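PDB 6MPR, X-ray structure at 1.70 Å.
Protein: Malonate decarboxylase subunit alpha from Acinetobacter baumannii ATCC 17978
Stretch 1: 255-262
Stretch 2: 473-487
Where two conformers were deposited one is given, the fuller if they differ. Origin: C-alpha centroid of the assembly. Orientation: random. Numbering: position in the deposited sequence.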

ATOM      1  N   ARG A 255     -28.915   6.758   3.097  1.00 17.43           N
ATOM      2  CA  ARG A 255     -30.005   5.863   2.745  1.00 15.77           C
ATOM      3  C   ARG A 255     -29.703   5.100   1.458  1.00 20.59           C
ATOM      4  O   ARG A 255     -29.853   3.874   1.396  1.00 17.24           O
ATOM      5  CB  ARG A 255     -31.276   6.696   2.618  1.00 21.42           C
ATOM      6  CG  ARG A 255     -32.524   5.940   2.260  1.00 25.74           C
ATOM      7  CD  ARG A 255     -33.193   5.361   3.488  1.00 32.55           C
ATOM      8  NE  ARG A 255     -34.470   4.756   3.138  1.00 42.38           N
ATOM      9  CZ  ARG A 255     -35.097   3.850   3.879  1.00 51.04           C
ATOM     10  NH1 ARG A 255     -34.557   3.430   5.017  1.00 41.30           N
ATOM     11  NH2 ARG A 255     -36.260   3.356   3.476  1.00 57.39           N
ATOM     12  N   GLY A 256     -29.252   5.809   0.425  1.00 17.68           N
ATOM     13  CA  GLY A 256     -29.090   5.216  -0.884  1.00 14.75           C
ATOM     14  C   GLY A 256     -27.765   4.534  -1.157  1.00 17.77           C
ATOM     15  O   GLY A 256     -27.641   3.872  -2.189  1.00 14.37           O
ATOM     16  N   ILE A 257     -26.768   4.696  -0.284  1.00 13.52           N
ATOM     17  CA  ILE A 257     -25.473   4.046  -0.476  1.00 13.00           C
ATOM     18  C   ILE A 257     -25.055   3.252   0.762  1.00 12.65           C
ATOM     19  O   ILE A 257     -24.839   2.034   0.688  1.00 13.04           O
ATOM     20  CB  ILE A 257     -24.386   5.072  -0.851  1.00 12.56           C
ATOM     21  CG1 ILE A 257     -24.834   5.939  -2.048  1.00 14.57           C
ATOM     22  CG2 ILE A 257     -23.086   4.336  -1.197  1.00 17.01           C
ATOM     23  CD1 ILE A 257     -23.777   6.952  -2.520  1.00 15.66           C
ATOM     24  N   TYR A 258     -24.918   3.927   1.908  1.00 12.38           N
ATOM     25  CA  TYR A 258     -24.378   3.253   3.091  1.00 12.07           C
ATOM     26  C   TYR A 258     -25.326   2.164   3.575  1.00 12.53           C
ATOM     27  O   TYR A 258     -24.917   1.015   3.794  1.00 13.16           O
ATOM     28  CB  TYR A 258     -24.122   4.242   4.235  1.00 12.08           C
ATOM     29  CG  TYR A 258     -23.054   5.297   3.998  1.00 13.09           C
ATOM     30  CD1 TYR A 258     -22.331   5.352   2.808  1.00 14.32           C
ATOM     31  CD2 TYR A 258     -22.769   6.236   4.985  1.00 11.15           C
ATOM     32  CE1 TYR A 258     -21.353   6.337   2.617  1.00 10.79           C
ATOM     33  CE2 TYR A 258     -21.799   7.197   4.801  1.00 12.93           C
ATOM     34  CZ  TYR A 258     -21.102   7.245   3.622  1.00 11.69           C
ATOM     35  OH  TYR A 258     -20.160   8.223   3.467  1.00 10.46           O
ATOM     36  N   GLU A 259     -26.598   2.515   3.749  1.00 13.04           N
ATOM     37  CA  GLU A 259     -27.593   1.527   4.148  1.00 13.57           C
ATOM     38  C   GLU A 259     -27.788   0.476   3.056  1.00 13.90           C
ATOM     39  O   GLU A 259     -27.832  -0.727   3.337  1.00 14.10           O
ATOM     40  CB  GLU A 259     -28.918   2.218   4.460  1.00 14.11           C
ATOM     41  CG  GLU A 259     -29.951   1.257   5.048  1.00 17.47           C
ATOM     42  CD  GLU A 259     -31.287   1.908   5.350  1.00 19.52           C
ATOM     43  OE1 GLU A 259     -31.472   3.112   5.057  1.00 24.94           O
ATOM     44  OE2 GLU A 259     -32.157   1.205   5.891  1.00 25.89           O
ATOM     45  N   LYS A 260     -27.906   0.923   1.803  1.00 17.99           N
ATOM     46  CA  LYS A 260     -28.232   0.020   0.702  1.00 18.46           C
ATOM     47  C   LYS A 260     -27.223  -1.112   0.588  1.00 16.76           C
ATOM     48  O   LYS A 260     -27.594  -2.270   0.355  1.00 14.94           O
ATOM     49  CB  LYS A 260     -28.290   0.803  -0.617  1.00 14.63           C
ATOM     50  CG  LYS A 260     -28.582  -0.077  -1.846  1.00 15.41           C
ATOM     51  CD  LYS A 260     -28.649   0.753  -3.124  1.00 16.02           C
ATOM     52  CE  LYS A 260     -28.846  -0.143  -4.345  1.00 24.73           C
ATOM     53  NZ  LYS A 260     -30.227  -0.699  -4.412  1.00 32.94           N
ATOM     54  N   HIS A 261     -25.938  -0.794   0.737  1.00 13.56           N
ATOM     55  CA  HIS A 261     -24.872  -1.763   0.535  1.00 16.94           C
ATOM     56  C   HIS A 261     -24.228  -2.233   1.828  1.00 13.71           C
ATOM     57  O   HIS A 261     -23.237  -2.971   1.771  1.00 17.05           O
ATOM     58  CB  HIS A 261     -23.800  -1.170  -0.380  1.00 12.91           C
ATOM     59  CG  HIS A 261     -24.336  -0.689  -1.687  1.00 13.30           C
ATOM     60  ND1 HIS A 261     -24.804  -1.550  -2.653  1.00 14.81           N
ATOM     61  CD2 HIS A 261     -24.490   0.560  -2.186  1.00 13.28           C
ATOM     62  CE1 HIS A 261     -25.223  -0.853  -3.697  1.00 18.04           C
ATOM     63  NE2 HIS A 261     -25.039   0.429  -3.440  1.00 16.00           N
ATOM     64  N   ASN A 262     -24.746  -1.820   2.983  1.00 13.85           N
ATOM     65  CA  ASN A 262     -24.258  -2.277   4.291  1.00 14.72           C
ATOM     66  C   ASN A 262     -22.785  -1.909   4.502  1.00 18.13           C
ATOM     67  O   ASN A 262     -21.957  -2.744   4.867  1.00 13.71           O
ATOM     68  CB  ASN A 262     -24.484  -3.782   4.443  1.00 17.94           C
ATOM     69  CG  ASN A 262     -24.403  -4.248   5.891  1.00 28.23           C
ATOM     70  OD1 ASN A 262     -24.836  -3.545   6.812  1.00 35.63           O
ATOM     71  ND2 ASN A 262     -23.838  -5.439   6.098  1.00 27.21           N
ATOM     72  N   THR A 473     -18.274   3.846  -8.735  1.00 11.95           N
ATOM     73  CA  THR A 473     -19.457   2.999  -8.596  1.00 13.86           C
ATOM     74  C   THR A 473     -20.735   3.805  -8.374  1.00 12.42           C
ATOM     75  O   THR A 473     -21.823   3.347  -8.752  1.00 13.79           O
ATOM     76  CB  THR A 473     -19.274   2.005  -7.440  1.00 12.88           C
ATOM     77  OG1 THR A 473     -19.054   2.712  -6.208  1.00 13.00           O
ATOM     78  CG2 THR A 473     -18.102   1.074  -7.714  1.00 16.13           C
ATOM     79  N   HIS A 474     -20.630   5.004  -7.800  1.00 11.94           N
ATOM     80  CA  HIS A 474     -21.797   5.819  -7.460  1.00 14.91           C
ATOM     81  C   HIS A 474     -21.511   7.281  -7.767  1.00 16.39           C
ATOM     82  O   HIS A 474     -20.505   7.818  -7.293  1.00 12.94           O
ATOM     83  CB  HIS A 474     -22.149   5.705  -5.971  1.00 11.82           C
ATOM     84  CG  HIS A 474     -22.557   4.330  -5.534  1.00 13.17           C
ATOM     85  ND1 HIS A 474     -21.652   3.300  -5.371  1.00 13.98           N
ATOM     86  CD2 HIS A 474     -23.774   3.817  -5.226  1.00 15.29           C
ATOM     87  CE1 HIS A 474     -22.291   2.217  -4.957  1.00 12.35           C
ATOM     88  NE2 HIS A 474     -23.582   2.503  -4.871  1.00 12.61           N
ATOM     89  N   LEU A 475     -22.418   7.941  -8.496  1.00 13.40           N
ATOM     90  CA  LEU A 475     -22.402   9.394  -8.680  1.00 16.41           C
ATOM     91  C   LEU A 475     -23.565   9.997  -7.904  1.00 14.25           C
ATOM     92  O   LEU A 475     -24.722   9.679  -8.185  1.00 13.42           O
ATOM     93  CB  LEU A 475     -22.510   9.772 -10.159  1.00 15.23           C
ATOM     94  CG  LEU A 475     -22.526  11.268 -10.484  1.00 12.88           C
ATOM     95  CD1 LEU A 475     -21.241  11.962  -9.990  1.00 15.23           C
ATOM     96  CD2 LEU A 475     -22.687  11.467 -11.973  1.00 13.53           C
ATOM     97  N   LEU A 476     -23.265  10.885  -6.955  1.00 12.07           N
ATOM     98  CA  LEU A 476     -24.269  11.473  -6.071  0.55 12.57           C
ATOM     99  C   LEU A 476     -24.236  12.988  -6.213  1.00 12.45           C
ATOM    100  O   LEU A 476     -23.208  13.614  -5.926  1.00 12.79           O
ATOM    101  CB  LEU A 476     -23.999  11.061  -4.624  0.55 14.66           C
ATOM    102  CG  LEU A 476     -24.704  11.848  -3.531  0.55 15.12           C
ATOM    103  CD1 LEU A 476     -26.204  11.773  -3.730  0.55 12.65           C
ATOM    104  CD2 LEU A 476     -24.291  11.300  -2.169  0.55 12.03           C
ATOM    105  N   THR A 477     -25.354  13.575  -6.652  1.00 12.84           N
ATOM    106  CA  THR A 477     -25.501  15.027  -6.756  1.00 15.27           C
ATOM    107  C   THR A 477     -26.716  15.464  -5.951  1.00 15.11           C
ATOM    108  O   THR A 477     -27.427  14.641  -5.363  1.00 17.57           O
ATOM    109  CB  THR A 477     -25.664  15.495  -8.213  1.00 15.79           C
ATOM    110  OG1 THR A 477     -26.994  15.188  -8.661  1.00 14.04           O
ATOM    111  CG2 THR A 477     -24.652  14.834  -9.130  1.00 15.31           C
ATOM    112  N   GLU A 478     -26.986  16.774  -5.960  1.00 14.99           N
ATOM    113  CA  GLU A 478     -28.204  17.251  -5.319  1.00 17.39           C
ATOM    114  C   GLU A 478     -29.455  16.791  -6.062  1.00 21.36           C
ATOM    115  O   GLU A 478     -30.561  16.919  -5.527  1.00 18.47           O
ATOM    116  CB  GLU A 478     -28.161  18.781  -5.170  1.00 16.60           C
ATOM    117  CG  GLU A 478     -28.522  19.598  -6.412  1.00 19.72           C
ATOM    118  CD  GLU A 478     -27.358  19.833  -7.357  1.00 20.19           C
ATOM    119  OE1 GLU A 478     -26.312  19.153  -7.226  1.00 22.07           O
ATOM    120  OE2 GLU A 478     -27.496  20.707  -8.250  1.00 20.96           O
ATOM    121  N   GLU A 479     -29.295  16.214  -7.254  1.00 15.25           N
ATOM    122  CA  GLU A 479     -30.402  15.652  -8.015  1.00 15.20           C
ATOM    123  C   GLU A 479     -30.704  14.196  -7.679  1.00 22.02           C
ATOM    124  O   GLU A 479     -31.840  13.757  -7.865  1.00 19.06           O
ATOM    125  CB  GLU A 479     -30.105  15.772  -9.513  1.00 19.51           C
ATOM    126  CG  GLU A 479     -30.044  17.200  -9.995  1.00 24.28           C
ATOM    127  CD  GLU A 479     -31.427  17.771 -10.196  1.00 40.08           C
ATOM    128  OE1 GLU A 479     -32.001  17.539 -11.287  1.00 46.34           O
ATOM    129  OE2 GLU A 479     -31.945  18.423  -9.261  1.00 40.67           O
ATOM    130  N   GLY A 480     -29.734  13.430  -7.199  1.00 16.18           N
ATOM    131  CA  GLY A 480     -29.968  12.031  -6.910  1.00 17.82           C
ATOM    132  C   GLY A 480     -28.693  11.223  -7.093  1.00 16.95           C
ATOM    133  O   GLY A 480     -27.607  11.777  -7.167  1.00 13.97           O
ATOM    134  N   ILE A 481     -28.852   9.899  -7.150  1.00 18.16           N
ATOM    135  CA  ILE A 481     -27.730   8.973  -7.266  1.00 14.98           C
ATOM    136  C   ILE A 481     -27.855   8.226  -8.585  1.00 15.95           C
ATOM    137  O   ILE A 481     -28.924   7.700  -8.908  1.00 16.28           O
ATOM    138  CB  ILE A 481     -27.676   7.967  -6.101  1.00 13.28           C
ATOM    139  CG1 ILE A 481     -27.622   8.675  -4.746  1.00 13.09           C
ATOM    140  CG2 ILE A 481     -26.467   7.036  -6.250  1.00 15.56           C
ATOM    141  CD1 ILE A 481     -27.823   7.724  -3.583  1.00 14.42           C
ATOM    142  N   ALA A 482     -26.757   8.154  -9.330  1.00 13.68           N
ATOM    143  CA  ALA A 482     -26.641   7.241 -10.457  1.00 14.08           C
ATOM    144  C   ALA A 482     -25.817   6.046  -9.992  1.00 16.96           C
ATOM    145  O   ALA A 482     -24.671   6.214  -9.551  1.00 17.85           O
ATOM    146  CB  ALA A 482     -25.993   7.929 -11.666  1.00 14.30           C
ATOM    147  N   TYR A 483     -26.407   4.848 -10.051  1.00 16.88           N
ATOM    148  CA  TYR A 483     -25.703   3.631  -9.630  1.00 17.63           C
ATOM    149  C   TYR A 483     -24.877   3.093 -10.799  1.00 16.38           C
ATOM    150  O   TYR A 483     -25.188   2.068 -11.407  1.00 17.09           O
ATOM    151  CB  TYR A 483     -26.681   2.582  -9.110  1.00 16.01           C
ATOM    152  CG  TYR A 483     -27.370   2.960  -7.818  1.00 17.90           C
ATOM    153  CD1 TYR A 483     -26.675   2.967  -6.609  1.00 13.68           C
ATOM    154  CD2 TYR A 483     -28.721   3.294  -7.800  1.00 19.59           C
ATOM    155  CE1 TYR A 483     -27.301   3.311  -5.422  1.00 13.64           C
ATOM    156  CE2 TYR A 483     -29.360   3.633  -6.614  1.00 16.18           C
ATOM    157  CZ  TYR A 483     -28.641   3.648  -5.432  1.00 15.99           C
ATOM    158  OH  TYR A 483     -29.278   3.987  -4.260  1.00 14.74           O
ATOM    159  N   LEU A 484     -23.770   3.800 -11.064  1.00 16.61           N
ATOM    160  CA  LEU A 484     -22.956   3.534 -12.249  1.00 17.62           C
ATOM    161  C   LEU A 484     -22.388   2.117 -12.262  1.00 24.59           C
ATOM    162  O   LEU A 484     -22.141   1.566 -13.340  1.00 24.96           O
ATOM    163  CB  LEU A 484     -21.819   4.557 -12.344  1.00 17.00           C
ATOM    164  CG  LEU A 484     -22.161   6.043 -12.501  1.00 19.36           C
ATOM    165  CD1 LEU A 484     -20.864   6.863 -12.605  1.00 18.37           C
ATOM    166  CD2 LEU A 484     -23.089   6.309 -13.704  1.00 20.40           C
ATOM    167  N   TYR A 485     -22.173   1.507 -11.088  1.00 22.48           N
ATOM    168  CA  TYR A 485     -21.641   0.148 -11.067  1.00 16.09           C
ATOM    169  C   TYR A 485     -22.546  -0.831 -11.795  1.00 27.29           C
ATOM    170  O   TYR A 485     -22.087  -1.912 -12.183  1.00 24.66           O
ATOM    171  CB  TYR A 485     -21.412  -0.337  -9.631  1.00 17.86           C
ATOM    172  CG  TYR A 485     -22.643  -0.763  -8.858  1.00 16.24           C
ATOM    173  CD1 TYR A 485     -23.378   0.157  -8.098  1.00 13.78           C
ATOM    174  CD2 TYR A 485     -23.047  -2.092  -8.836  1.00 18.90           C
ATOM    175  CE1 TYR A 485     -24.486  -0.230  -7.392  1.00 16.89           C
ATOM    176  CE2 TYR A 485     -24.162  -2.490  -8.118  1.00 21.90           C
ATOM    177  CZ  TYR A 485     -24.872  -1.555  -7.398  1.00 18.84           C
ATOM    178  OH  TYR A 485     -25.975  -1.940  -6.692  1.00 25.23           O
ATOM    179  N   LYS A 486     -23.818  -0.480 -11.980  1.00 24.92           N
ATOM    180  CA  LYS A 486     -24.785  -1.350 -12.628  1.00 28.89           C
ATOM    181  C   LYS A 486     -25.015  -1.004 -14.089  1.00 29.08           C
ATOM    182  O   LYS A 486     -25.756  -1.724 -14.760  1.00 36.08           O
ATOM    183  CB  LYS A 486     -26.125  -1.306 -11.884  1.00 23.26           C
ATOM    184  CG  LYS A 486     -26.283  -2.369 -10.822  1.00 36.14           C
ATOM    185  CD  LYS A 486     -27.615  -2.233 -10.112  1.00 48.68           C
ATOM    186  CE  LYS A 486     -27.811  -0.828  -9.565  1.00 47.71           C
ATOM    187  NZ  LYS A 486     -29.063  -0.719  -8.768  1.00 37.67           N
ATOM    188  N   ALA A 487     -24.415   0.076 -14.597  1.00 26.40           N
ATOM    189  CA  ALA A 487     -24.600   0.429 -16.000  1.00 32.67           C
ATOM    190  C   ALA A 487     -24.194  -0.739 -16.894  1.00 38.49           C
ATOM    191  O   ALA A 487     -23.135  -1.345 -16.702  1.00 30.52           O
ATOM    192  CB  ALA A 487     -23.789   1.676 -16.347  1.00 30.95           C
TER

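The contact joins the last turns of a helix that begins earlier in the chain to a β-hairpin whose first strand starts at His-474, and it buries 367 Å² summed over both sides. The helix axis comes within 10.7 Å of the strand axis, with N-to-C directions 141° apart, so the two run roughly against each other.

Arg-255 takes no part in the contact. Its side chain leads away from the hairpin and turns back to its own helix, where Arg-255 NH1 lies 3.1 Å from OE1 of Glu-259; this is a salt bridge whose hydrogen bond is weak, with an N-H...acceptor angle of 134°.

Gly-256 marks the closest backbone register, its CA lying 7.5 Å from the CA of Ile-481. With its neighbours where they are modelled, the site has no room for a CB: an ideally placed one would lie 2.6 Å from Ile-481 CD1, a clash, and a tight 3.3 Å from Tyr-483 OH. As deposited, Gly-256 CA packs 3.9 Å from Ile-481 CD1. The carbonyl is equally engaged, since Tyr-483 OH donates a short hydrogen bond of 2.6 Å to Gly-256 O. That oxygen sits near the plane of the tyrosine ring, at its edge, where the hydroxyl can reach it. The helix has a wider pi-type turn here, at 255-259.

Ile-257 has the largest covered area of stretch 1, 77 Å². Although its CA-to-CB bond points sideways, the end of the side chain comes nearer the hairpin. Ile-257 CG1 lies 3.8 Å from Ile-481 CD1, and Ile-257 CD1, in the m,t rotamer, lies 4.4 Å from Leu-476 CD2. Ile-257 CG2 lies over one face of His-474, 4.2 Å from the ring centroid and only 12° off the normal, which is good CH-pi geometry.

Tyr-258 and Glu-259 are out of reach of the hairpin. The next contact comes one turn on from Gly-256, at Lys-260, whose CA-to-CB bond points toward the other stretch. Its chain is extended through chi3, which carries Lys-260 CE over one face of Tyr-483, 4.2 Å from the centroid and 24° off the normal. The charge itself adds little: Lys-260 NZ is 5.1 Å from the centroid of the Tyr-483 ring, at most a weak attraction, and it lies 4.5 Å from Lys-486 NZ, a pairing of like charges.

His-261, its amide bonded to Ile-257 O at 3.0 Å (N to O), turns its ring into the hairpin. His-261 NE2 lies 2.9 Å from His-474 NE2, a close polar approach whose protonation the geometry leaves open. The two rings meet obliquely, with centroids 4.8 Å apart and planes at 74°. His-474 is held from its other nitrogen, His-474 ND1, which shares a 2.8 Å hydrogen bond with Thr-473 OG1. Tyr-485 OH approaches the edge of the His-261 ring, 3.3 Å from His-261 CE1.

Asn-262 then leaves helical geometry with positive phi in a Schellman motif, beyond the reach of the hairpin.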